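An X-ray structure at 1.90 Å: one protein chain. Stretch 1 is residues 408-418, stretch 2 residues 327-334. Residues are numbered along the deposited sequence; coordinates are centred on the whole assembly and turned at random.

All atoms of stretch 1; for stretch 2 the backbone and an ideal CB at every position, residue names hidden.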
# COMPACT_ATOMS: atom_id res chain seq x y z
N LEU A 408 18.23 -7.16 7.75
CA LEU A 408 17.89 -8.06 6.67
C LEU A 408 17.49 -7.25 5.42
O LEU A 408 17.99 -7.49 4.34
CB LEU A 408 16.71 -8.97 7.04
CG LEU A 408 17.08 -10.25 7.78
CD1 LEU A 408 15.79 -10.93 8.35
CD2 LEU A 408 17.91 -11.20 6.90
N VAL A 409 16.60 -6.27 5.60
CA VAL A 409 16.16 -5.43 4.47
C VAL A 409 17.28 -4.55 3.94
O VAL A 409 17.48 -4.50 2.71
CB VAL A 409 14.93 -4.60 4.86
CG1 VAL A 409 14.51 -3.70 3.71
CG2 VAL A 409 13.81 -5.56 5.37
N ARG A 410 18.06 -3.90 4.83
CA ARG A 410 19.16 -3.05 4.36
C ARG A 410 20.18 -3.84 3.60
O ARG A 410 20.72 -3.37 2.60
CB ARG A 410 19.87 -2.34 5.49
CG ARG A 410 19.00 -1.31 6.17
CD ARG A 410 19.79 -0.46 7.13
NE ARG A 410 18.97 0.53 7.84
CZ ARG A 410 19.46 1.41 8.70
NH1 ARG A 410 20.77 1.46 8.97
NH2 ARG A 410 18.64 2.29 9.27
N LYS A 411 20.51 -5.03 4.12
CA LYS A 411 21.59 -5.78 3.52
C LYS A 411 21.22 -6.09 2.07
O LYS A 411 22.04 -5.98 1.18
CB LYS A 411 21.90 -7.04 4.31
CG LYS A 411 22.95 -7.96 3.59
CD LYS A 411 23.15 -9.25 4.40
CE LYS A 411 24.25 -10.13 3.78
NZ LYS A 411 24.50 -11.35 4.63
N ARG A 412 19.98 -6.46 1.84
CA ARG A 412 19.52 -6.68 0.46
C ARG A 412 19.63 -5.42 -0.39
O ARG A 412 20.07 -5.48 -1.52
CB ARG A 412 18.08 -7.23 0.44
CG ARG A 412 17.67 -7.82 -0.92
CD ARG A 412 17.10 -6.75 -1.87
NE ARG A 412 15.77 -6.30 -1.45
CZ ARG A 412 14.63 -6.95 -1.72
NH1 ARG A 412 14.64 -8.07 -2.41
NH2 ARG A 412 13.46 -6.46 -1.29
N ALA A 413 19.22 -4.28 0.17
CA ALA A 413 19.23 -3.00 -0.54
C ALA A 413 20.61 -2.62 -1.04
O ALA A 413 20.76 -2.16 -2.19
CB ALA A 413 18.69 -1.87 0.37
N TYR A 414 21.63 -2.78 -0.18
CA TYR A 414 22.97 -2.30 -0.53
C TYR A 414 23.75 -3.25 -1.45
O TYR A 414 24.73 -2.83 -2.05
CB TYR A 414 23.77 -1.95 0.72
CG TYR A 414 23.30 -0.66 1.36
CD1 TYR A 414 22.24 -0.64 2.25
CD2 TYR A 414 23.92 0.54 1.05
CE1 TYR A 414 21.81 0.54 2.84
CE2 TYR A 414 23.48 1.73 1.62
CZ TYR A 414 22.43 1.72 2.52
OH TYR A 414 22.01 2.92 3.05
N GLY A 415 23.31 -4.50 -1.54
CA GLY A 415 23.82 -5.44 -2.54
C GLY A 415 25.28 -5.72 -2.29
O GLY A 415 25.67 -5.93 -1.15
N ASN A 416 26.10 -5.63 -3.34
CA ASN A 416 27.53 -5.86 -3.22
C ASN A 416 28.23 -4.72 -2.49
O ASN A 416 29.39 -4.86 -2.14
CB ASN A 416 28.20 -5.99 -4.62
CG ASN A 416 27.74 -7.20 -5.38
OD1 ASN A 416 27.42 -8.23 -4.79
ND2 ASN A 416 27.71 -7.09 -6.70
N ALA A 417 27.55 -3.58 -2.32
CA ALA A 417 28.11 -2.47 -1.56
C ALA A 417 27.83 -2.57 -0.03
O ALA A 417 28.24 -1.70 0.74
CB ALA A 417 27.62 -1.12 -2.13
N TRP A 418 27.16 -3.61 0.42
CA TRP A 418 26.83 -3.72 1.84
C TRP A 418 28.07 -3.74 2.71
O TRP A 418 28.99 -4.51 2.46
CB TRP A 418 26.09 -5.00 2.09
CG TRP A 418 25.76 -5.34 3.52
CD1 TRP A 418 26.19 -6.45 4.20
CD2 TRP A 418 24.94 -4.60 4.43
NE1 TRP A 418 25.66 -6.46 5.46
CE2 TRP A 418 24.89 -5.34 5.63
CE3 TRP A 418 24.20 -3.41 4.35
CZ2 TRP A 418 24.16 -4.92 6.75
CZ3 TRP A 418 23.48 -3.00 5.45
CH2 TRP A 418 23.45 -3.76 6.63
N UNK A 327 18.15 8.51 0.09
CA UNK A 327 18.90 7.29 -0.22
C UNK A 327 20.40 7.57 -0.35
O UNK A 327 20.80 8.48 -1.07
CB UNK A 327 18.37 6.66 -1.51
N UNK A 328 21.24 6.73 0.27
CA UNK A 328 22.67 6.66 -0.09
C UNK A 328 22.83 6.18 -1.52
O UNK A 328 22.00 5.42 -2.02
CB UNK A 328 23.43 5.73 0.86
N UNK A 329 23.88 6.64 -2.20
CA UNK A 329 24.10 6.21 -3.57
C UNK A 329 24.37 4.71 -3.65
O UNK A 329 24.11 4.12 -4.68
CB UNK A 329 25.27 6.99 -4.18
N UNK A 330 24.86 4.10 -2.57
CA UNK A 330 25.19 2.67 -2.57
C UNK A 330 23.96 1.81 -2.35
O UNK A 330 24.05 0.60 -2.40
CB UNK A 330 26.23 2.36 -1.49
N UNK A 331 22.82 2.43 -2.08
CA UNK A 331 21.53 1.75 -1.89
C UNK A 331 20.93 1.56 -3.30
O UNK A 331 20.55 2.52 -3.95
CB UNK A 331 20.60 2.55 -0.98
N UNK A 332 20.84 0.30 -3.74
CA UNK A 332 20.32 -0.04 -5.09
C UNK A 332 18.86 0.38 -5.26
O UNK A 332 18.42 0.56 -6.37
CB UNK A 332 20.45 -1.54 -5.35
N UNK A 333 18.12 0.59 -4.18
CA UNK A 333 16.72 1.05 -4.31
C UNK A 333 16.64 2.45 -4.92
O UNK A 333 15.61 2.83 -5.49
CB UNK A 333 16.03 1.05 -2.94
N UNK A 334 17.71 3.23 -4.77
CA UNK A 334 17.70 4.63 -5.22
C UNK A 334 17.41 4.73 -6.73
O UNK A 334 16.39 5.31 -7.16
CB UNK A 334 19.04 5.30 -4.90

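At position 327 the ideal CB has nothing of stretch 1 within 5.5 Å, so the visible atoms set no preference. The deposited residue is Phe327, whose side chain makes no contact with stretch 1.

Position 328 directs CA-to-CB toward stretch 1, with the ideal CB 3.8 Å from Tyr414 OH. A phenol at that range suits a short acceptor: Asp, Asn, Ser or Thr. Asp328 is found, and Tyr414 OH donates to Asp328 OD2 at 2.6 Å, with the carboxylate oxygen near the plane of the ring at its edge. A water accepts from Asp328 N (3.1 Å) and donates to Tyr414 OH (2.8 Å), closing a small network.

Position 329 points away, and many polar residues would serve. Asp329 forms a salt bridge within its own stretch, OD1 of Asp329 lying 2.8 Å from NZ of the residue at 334.

Position 330 points toward stretch 1. Its ideal CB lies 3.8 Å from Ala417 CB and 3.9 Å from Tyr414 CD2, already at van der Waals distance, so a small apolar side chain fits well. The CB of Ala330 makes both of these apolar contacts, and Ala330 O also lies 3.5 Å from Tyr414 CD2.

Position 331 ends the type I turn begun at 328, its CA 4.5 Å from the CA of Tyr414. CB points sideways, 4.0 Å from Tyr414 CE2, and the chain turns into a helix just beyond, where a capping Asp, Asn, Ser or Thr is expected. Asp331 (chi1 t) accepts through OD1 from the backbone N of position 333 at 2.9 Å, the capping bond. Its CB sits over one face of the Tyr414 ring, 4.2 Å from the centroid and 22° off the normal, a CH-pi contact, while OD2 accepts from the same water at 2.6 Å.

Position 332 offers the clearest backbone cue: its N lies 2.9 Å from Ala413 O, a hydrogen bond (151°), and its ideal CB is a tight 3.2 Å from that oxygen. A short hydroxyl, Ser or Thr, could add a second donor. Thr332, with chi1 p, does so: OG1 donates to Ala413 O at 2.5 Å.

Position 333 points sideways, with its ideal CB 5.2 Å from Ala413 CB; the gap admits a long side chain, Arg, Lys, Gln or Met. Arg333 brings its end nearer, laying one guanidinium face against Ala413 CB (3.4 Å from NE), with NH1 3.7 Å from Val409 CG1. A salt bridge between Arg333 NH2 and Asp331 OD2 (2.9 Å) holds it there.

Position 334 is out of reach and unconstrained by stretch 1. Lys334 extends all-t, its NZ also donating to Phe327 O at 2.9 Å.

Stretch 2 327-334: FDDADTRK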
# COMPACT_ATOMS: atom_id res chain seq x y z
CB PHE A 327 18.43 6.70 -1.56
CG PHE A 327 17.02 6.13 -1.56
CD1 PHE A 327 16.78 4.80 -1.24
CD2 PHE A 327 15.95 6.90 -1.97
CE1 PHE A 327 15.50 4.27 -1.32
CE2 PHE A 327 14.64 6.37 -1.99
CZ PHE A 327 14.44 5.03 -1.67
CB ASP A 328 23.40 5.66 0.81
CG ASP A 328 23.40 6.07 2.24
OD1 ASP A 328 23.63 7.27 2.49
OD2 ASP A 328 23.16 5.22 3.11
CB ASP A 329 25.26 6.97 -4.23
CG ASP A 329 24.91 8.42 -4.57
OD1 ASP A 329 23.73 8.77 -4.82
OD2 ASP A 329 25.87 9.20 -4.64
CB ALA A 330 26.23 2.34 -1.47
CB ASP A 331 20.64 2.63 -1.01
CG ASP A 331 19.31 2.02 -0.64
OD1 ASP A 331 18.79 1.16 -1.37
OD2 ASP A 331 18.77 2.46 0.41
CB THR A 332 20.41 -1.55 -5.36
OG1 THR A 332 19.59 -2.27 -4.43
CG2 THR A 332 21.88 -2.05 -5.21
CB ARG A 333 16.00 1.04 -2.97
CG ARG A 333 15.92 -0.34 -2.32
CD ARG A 333 15.30 -0.27 -0.96
NE ARG A 333 16.20 0.35 -0.00
CZ ARG A 333 16.15 0.19 1.31
NH1 ARG A 333 15.19 -0.54 1.89
NH2 ARG A 333 17.04 0.79 2.07
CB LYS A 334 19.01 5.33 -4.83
CG LYS A 334 19.03 6.83 -5.12
CD LYS A 334 20.32 7.48 -4.54
CE LYS A 334 20.34 9.00 -4.66
NZ LYS A 334 21.27 9.62 -3.67
O HOH W 1 19.96 4.33 1.68
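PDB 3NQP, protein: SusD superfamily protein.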